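Local coordinates for ERPP protein (Borrelia burgdorferi, PDB 4BOB), which is an outer surface lipoprotein that binds the complement regulator factor H, probably helping the Lyme disease spirochaete to evade complement, at residues N86-K89 against A90-G94; P155-V158 against L159-L163. All coordinates share one frame; numbering follows the deposited sequence.

Contact 1 (N86-K89 against A90-G94)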
ATOM      1  N   ASN A  86      -7.390   7.812  -9.124  1.00 10.62           N
ATOM      2  CA  ASN A  86      -5.932   7.871  -8.939  1.00 10.38           C
ATOM      3  C   ASN A  86      -5.376   6.642  -8.194  1.00 10.52           C
ATOM      4  O   ASN A  86      -4.259   6.175  -8.451  1.00 11.31           O
ATOM      5  CB  ASN A  86      -5.529   9.191  -8.253  1.00 10.08           C
ATOM      6  CG  ASN A  86      -5.657  10.403  -9.199  1.00 10.33           C
ATOM      7  OD1 ASN A  86      -5.559  10.256 -10.426  1.00 10.00           O
ATOM      8  ND2 ASN A  86      -5.868  11.602  -8.634  1.00 10.37           N
ATOM      9  N   PHE A  87      -6.162   6.090  -7.288  1.00 10.21           N
ATOM     10  CA  PHE A  87      -5.740   4.877  -6.636  1.00 10.21           C
ATOM     11  C   PHE A  87      -5.759   3.746  -7.671  1.00 11.07           C
ATOM     12  O   PHE A  87      -4.713   3.152  -7.978  1.00 12.71           O
ATOM     13  CB  PHE A  87      -6.633   4.576  -5.434  1.00 10.17           C
ATOM     14  CG  PHE A  87      -6.181   3.405  -4.607  1.00 10.17           C
ATOM     15  CD1 PHE A  87      -5.072   3.509  -3.797  1.00  9.93           C
ATOM     16  CD2 PHE A  87      -6.896   2.204  -4.608  1.00 10.25           C
ATOM     17  CE1 PHE A  87      -4.662   2.451  -3.008  1.00  9.71           C
ATOM     18  CE2 PHE A  87      -6.491   1.140  -3.806  1.00  9.85           C
ATOM     19  CZ  PHE A  87      -5.366   1.264  -3.005  1.00  9.38           C
ATOM     20  N   ILE A  88      -6.929   3.476  -8.242  1.00 10.53           N
ATOM     21  CA  ILE A  88      -7.098   2.289  -9.075  1.00  9.99           C
ATOM     22  C   ILE A  88      -6.063   2.298 -10.204  1.00  9.39           C
ATOM     23  O   ILE A  88      -5.264   1.361 -10.364  1.00  8.17           O
ATOM     24  CB  ILE A  88      -8.556   2.173  -9.575  1.00 10.06           C
ATOM     25  CG1 ILE A  88      -9.464   1.826  -8.382  1.00 10.25           C
ATOM     26  CG2 ILE A  88      -8.684   1.102 -10.653  1.00 10.36           C
ATOM     27  CD1 ILE A  88     -10.948   1.831  -8.674  1.00 10.30           C
ATOM     28  N   LYS A  89      -6.076   3.382 -10.966  1.00  9.87           N
ATOM     29  CA  LYS A  89      -5.041   3.657 -11.966  1.00 10.37           C
ATOM     30  C   LYS A  89      -3.660   3.304 -11.428  1.00 11.11           C
ATOM     31  O   LYS A  89      -2.974   2.442 -11.974  1.00 15.13           O
ATOM     32  CB  LYS A  89      -5.107   5.139 -12.351  1.00 10.28           C
ATOM     33  CG  LYS A  89      -3.799   5.824 -12.727  1.00 10.45           C
ATOM     34  CD  LYS A  89      -3.386   5.573 -14.165  1.00 10.60           C
ATOM     35  CE  LYS A  89      -2.373   6.626 -14.633  1.00 10.51           C
ATOM     36  NZ  LYS A  89      -1.056   6.520 -13.936  1.00 10.04           N
ATOM     37  N   ALA A  90      -3.281   3.960 -10.334  1.00 10.74           N
ATOM     38  CA  ALA A  90      -1.957   3.809  -9.720  1.00 10.30           C
ATOM     39  C   ALA A  90      -1.619   2.373  -9.362  1.00 10.01           C
ATOM     40  O   ALA A  90      -0.505   1.890  -9.609  1.00  9.94           O
ATOM     41  CB  ALA A  90      -1.890   4.655  -8.465  1.00 10.15           C
ATOM     42  N   MET A  91      -2.593   1.709  -8.741  1.00 10.16           N
ATOM     43  CA  MET A  91      -2.415   0.344  -8.267  1.00 10.06           C
ATOM     44  C   MET A  91      -2.601  -0.731  -9.389  1.00 10.64           C
ATOM     45  O   MET A  91      -2.465  -1.951  -9.143  1.00 10.90           O
ATOM     46  CB  MET A  91      -3.342   0.108  -7.074  1.00  9.40           C
ATOM     47  CG  MET A  91      -3.081   1.042  -5.900  1.00  9.79           C
ATOM     48  SD  MET A  91      -1.456   0.969  -5.070  1.00 11.21           S
ATOM     49  CE  MET A  91      -1.441  -0.629  -4.261  1.00 10.43           C
ATOM     50  N   THR A  92      -2.912  -0.293 -10.614  1.00 10.44           N
ATOM     51  CA  THR A  92      -2.972  -1.219 -11.760  1.00 10.18           C
ATOM     52  C   THR A  92      -1.957  -0.879 -12.872  1.00 10.53           C
ATOM     53  O   THR A  92      -1.367  -1.801 -13.461  1.00 11.28           O
ATOM     54  CB  THR A  92      -4.387  -1.317 -12.344  1.00  9.99           C
ATOM     55  OG1 THR A  92      -4.940  -0.004 -12.461  1.00 11.17           O
ATOM     56  CG2 THR A  92      -5.259  -2.138 -11.436  1.00  9.87           C
ATOM     57  N   LYS A  93      -1.722   0.413 -13.118  1.00  9.91           N
ATOM     58  CA  LYS A  93      -0.844   0.849 -14.193  1.00  9.89           C
ATOM     59  C   LYS A  93       0.424   1.577 -13.752  1.00 10.98           C
ATOM     60  O   LYS A  93       1.299   1.882 -14.596  1.00 12.99           O
ATOM     61  CB  LYS A  93      -1.640   1.716 -15.138  1.00 10.06           C
ATOM     62  CG  LYS A  93      -2.898   0.988 -15.584  1.00 10.38           C
ATOM     63  CD  LYS A  93      -3.705   1.767 -16.597  1.00 10.57           C
ATOM     64  CE  LYS A  93      -3.146   1.593 -17.996  1.00 10.81           C
ATOM     65  NZ  LYS A  93      -4.108   2.222 -18.970  1.00 11.52           N
ATOM     66  N   GLY A  94       0.569   1.806 -12.445  1.00 10.62           N
ATOM     67  CA  GLY A  94       1.691   2.601 -11.927  1.00 10.51           C
ATOM     68  C   GLY A  94       1.316   4.070 -12.007  1.00 10.92           C
ATOM     69  O   GLY A  94       0.738   4.515 -12.993  1.00 14.29           O
TER

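Contact 2 (P155-V158 against L159-L163)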
ATOM      1  N   PRO A 155       1.399  -7.909  -5.488  1.00 13.59           N
ATOM      2  CA  PRO A 155       1.375  -8.456  -6.862  1.00 13.70           C
ATOM      3  C   PRO A 155       0.323  -7.788  -7.727  1.00 13.60           C
ATOM      4  O   PRO A 155      -0.763  -7.497  -7.262  1.00 14.86           O
ATOM      5  CB  PRO A 155       1.046  -9.936  -6.650  1.00 13.65           C
ATOM      6  CG  PRO A 155       0.236  -9.935  -5.397  1.00 14.29           C
ATOM      7  CD  PRO A 155       0.908  -8.905  -4.517  1.00 13.92           C
ATOM      8  N   LEU A 156       0.668  -7.524  -8.975  1.00 14.66           N
ATOM      9  CA  LEU A 156      -0.199  -6.757  -9.868  1.00 14.14           C
ATOM     10  C   LEU A 156      -1.497  -7.505 -10.233  1.00 13.72           C
ATOM     11  O   LEU A 156      -2.577  -6.966 -10.087  1.00 12.06           O
ATOM     12  CB  LEU A 156       0.576  -6.356 -11.122  1.00 14.19           C
ATOM     13  CG  LEU A 156      -0.225  -5.567 -12.152  1.00 14.86           C
ATOM     14  CD1 LEU A 156      -0.953  -4.359 -11.554  1.00 14.91           C
ATOM     15  CD2 LEU A 156       0.687  -5.144 -13.295  1.00 15.60           C
ATOM     16  N   GLU A 157      -1.359  -8.754 -10.663  1.00 14.58           N
ATOM     17  CA  GLU A 157      -2.477  -9.622 -11.063  1.00 14.82           C
ATOM     18  C   GLU A 157      -3.611  -9.740 -10.046  1.00 14.51           C
ATOM     19  O   GLU A 157      -4.798  -9.793 -10.415  1.00 14.38           O
ATOM     20  CB  GLU A 157      -1.954 -11.031 -11.374  1.00 15.63           C
ATOM     21  CG  GLU A 157      -3.048 -12.089 -11.461  1.00 15.81           C
ATOM     22  CD  GLU A 157      -2.718 -13.217 -12.410  1.00 17.81           C
ATOM     23  OE1 GLU A 157      -1.508 -13.445 -12.680  1.00 20.06           O
ATOM     24  OE2 GLU A 157      -3.688 -13.870 -12.881  1.00 18.81           O
ATOM     25  N   VAL A 158      -3.264  -9.810  -8.769  1.00 14.23           N
ATOM     26  CA  VAL A 158      -4.312  -9.802  -7.753  1.00 14.42           C
ATOM     27  C   VAL A 158      -4.970  -8.404  -7.653  1.00 14.87           C
ATOM     28  O   VAL A 158      -6.191  -8.316  -7.604  1.00 15.42           O
ATOM     29  CB  VAL A 158      -3.813 -10.300  -6.381  1.00 14.30           C
ATOM     30  CG1 VAL A 158      -4.968 -10.319  -5.391  1.00 14.79           C
ATOM     31  CG2 VAL A 158      -3.198 -11.691  -6.496  1.00 13.85           C
ATOM     32  N   LEU A 159      -4.175  -7.327  -7.663  1.00 14.19           N
ATOM     33  CA  LEU A 159      -4.716  -5.953  -7.637  1.00 13.80           C
ATOM     34  C   LEU A 159      -5.628  -5.629  -8.830  1.00 14.75           C
ATOM     35  O   LEU A 159      -6.532  -4.819  -8.732  1.00 11.04           O
ATOM     36  CB  LEU A 159      -3.589  -4.919  -7.583  1.00 14.17           C
ATOM     37  CG  LEU A 159      -2.858  -4.626  -6.263  1.00 14.24           C
ATOM     38  CD1 LEU A 159      -1.700  -3.663  -6.488  1.00 13.80           C
ATOM     39  CD2 LEU A 159      -3.770  -4.048  -5.201  1.00 14.35           C
ATOM     40  N   LYS A 160      -5.376  -6.258  -9.964  1.00 16.98           N
ATOM     41  CA  LYS A 160      -6.181  -6.025 -11.156  1.00 19.12           C
ATOM     42  C   LYS A 160      -7.504  -6.806 -11.116  1.00 20.31           C
ATOM     43  O   LYS A 160      -8.564  -6.226 -11.383  1.00 19.84           O
ATOM     44  CB  LYS A 160      -5.368  -6.344 -12.418  1.00 19.97           C
ATOM     45  CG  LYS A 160      -4.356  -5.255 -12.757  1.00 19.88           C
ATOM     46  CD  LYS A 160      -3.347  -5.682 -13.823  1.00 23.02           C
ATOM     47  CE  LYS A 160      -3.963  -5.756 -15.214  1.00 25.95           C
ATOM     48  NZ  LYS A 160      -2.937  -6.173 -16.224  1.00 29.13           N
ATOM     49  N   LYS A 161      -7.429  -8.098 -10.777  1.00 21.64           N
ATOM     50  CA  LYS A 161      -8.620  -8.943 -10.547  1.00 25.27           C
ATOM     51  C   LYS A 161      -9.673  -8.287  -9.647  1.00 26.69           C
ATOM     52  O   LYS A 161     -10.866  -8.326  -9.948  1.00 32.38           O
ATOM     53  CB  LYS A 161      -8.234 -10.301  -9.933  1.00 29.91           C
ATOM     54  CG  LYS A 161      -8.067 -11.413 -10.958  1.00 36.75           C
ATOM     55  CD  LYS A 161      -7.629 -12.745 -10.338  1.00 47.08           C
ATOM     56  CE  LYS A 161      -7.311 -13.791 -11.420  1.00 49.52           C
ATOM     57  NZ  LYS A 161      -6.387 -14.897 -11.003  1.00 48.09           N
ATOM     58  N   ASN A 162      -9.226  -7.676  -8.553  1.00 24.54           N
ATOM     59  CA  ASN A 162     -10.128  -7.217  -7.505  1.00 21.18           C
ATOM     60  C   ASN A 162     -10.483  -5.746  -7.578  1.00 19.84           C
ATOM     61  O   ASN A 162     -11.587  -5.395  -7.191  1.00 19.72           O
ATOM     62  CB  ASN A 162      -9.527  -7.511  -6.131  1.00 20.94           C
ATOM     63  CG  ASN A 162      -9.462  -9.006  -5.814  1.00 20.64           C
ATOM     64  OD1 ASN A 162     -10.320  -9.532  -5.104  1.00 21.61           O
ATOM     65  ND2 ASN A 162      -8.432  -9.688  -6.313  1.00 20.23           N
ATOM     66  N   LEU A 163      -9.561  -4.897  -8.052  1.00 20.02           N
ATOM     67  CA  LEU A 163      -9.738  -3.414  -8.042  1.00 21.86           C
ATOM     68  C   LEU A 163     -10.619  -2.884  -9.185  1.00 22.23           C
ATOM     69  O   LEU A 163     -10.118  -2.422 -10.217  1.00 18.53           O
ATOM     70  CB  LEU A 163      -8.381  -2.675  -8.106  1.00 21.99           C
ATOM     71  CG  LEU A 163      -7.747  -1.906  -6.933  1.00 22.96           C
ATOM     72  CD1 LEU A 163      -8.777  -1.486  -5.896  1.00 24.58           C
ATOM     73  CD2 LEU A 163      -6.615  -2.674  -6.274  1.00 22.34           C
TER

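Contact 1 (N86-K89 against A90-G94)
The carbonyl oxygen of Lys89 is shared by two backbone N-H groups near the end of helix 84-93. Lys93 N donates to Lys89 O at 2.6 Å, and Thr92 N donates to Lys89 O at 3.1 Å. Two residues earlier, Met91 N bonds to Phe87 O at 2.7 Å. Thr92 OG1 turns back on its own helix and donates to Ile88 O at 2.5 Å. Its chi1 of 45° sets the hydroxyl between the backbone N and the carbonyl carbon, within reach of that oxygen. On the buried side, Met91 CG sits over the centre of the Phe87 ring, 3.6 Å from its centroid, a CH-pi contact. Met91 SD lies obliquely to the same ring, which makes a Met-aromatic contact. Phe97 of strand 96-98 meets the Phe87 ring edge-to-face. Gly94 leaves the helix with positive phi. The Lys89 chain bends at chi2 and chi4, and Lys89 NZ donates to Gly94 O at 2.9 Å. The last turn is thus tied by a threonine hydroxyl as well as by main-chain bonds. A lysine ammonium group ties it to the first residue beyond, and its positive charge probably suits the carbonyl-rich helix end.

Contact 2 (P155-V158 against L159-L163)
Leu159 and Pro155 are joined by the first backbone bond of the short C-terminal helix 156-162, in which Pro155 is the N-cap residue. Leu159 N donates to Pro155 O at 3.4 Å, a weak bond. The Leu159 side chain starts out beside Leu156 O and Pro155 O and is buried against Ile133 of strand 131-139. Lys160 comes next. Its N bonds to Leu156 O at 2.9 Å, and its aliphatic chain crosses the Leu156 side chain. Lys160 CD lies 3.5 Å from Leu156 CG, with Leu156 CD1 almost as near. Leu156 meets it with CG anti to the backbone N (chi1 179°). The lysine thus gives its methylenes to a buried leucine, while the residue itself remains exposed. Lys161 N bonds to Glu157 O at 3.2 Å. The two side chains run side by side in the same direction, both extended beyond CG. Their charged ends form an i to i+4 salt bridge, Glu157 OE2 to Lys161 NZ at 3.4 Å, which is long and weak as a hydrogen bond. Asn162, the last residue of the helix, makes two bonds to one acceptor, Val158 O. The main-chain bond from Asn162 N to Val158 O is 3.2 Å. The side-chain amide lies alongside Val158, its ND2 near Val158 CG1. The two donors approach from opposite faces of the carbonyl plane. Asn162 ND2 donates to Val158 O at 2.9 Å, and that oxygen lies only 9° out of the Asn162 amide plane.

Overall arrangement
Contact 1 lies on helix 84-93 and contact 2 on helix 156-162, with their centres about 10 Å apart. Contact 1 comes first along the chain. Strands 96-98, 119-126, 131-139 and 149-155 of the large antiparallel sheet follow it before contact 2. The helices touch directly. The buried side chains of Met91 and Leu159 meet, while Thr92 CG2 meets Lys160 CG at 3.5 Å where the residues are more exposed. Phe87 also touches Leu163, the residue just after helix 156-162. Helix 84-93 packs on strand 96-98, and helix 156-162 on strands 34-42 and 131-139. The two helices thus pack on each other and on the sheet of this factor H-binding lipoprotein.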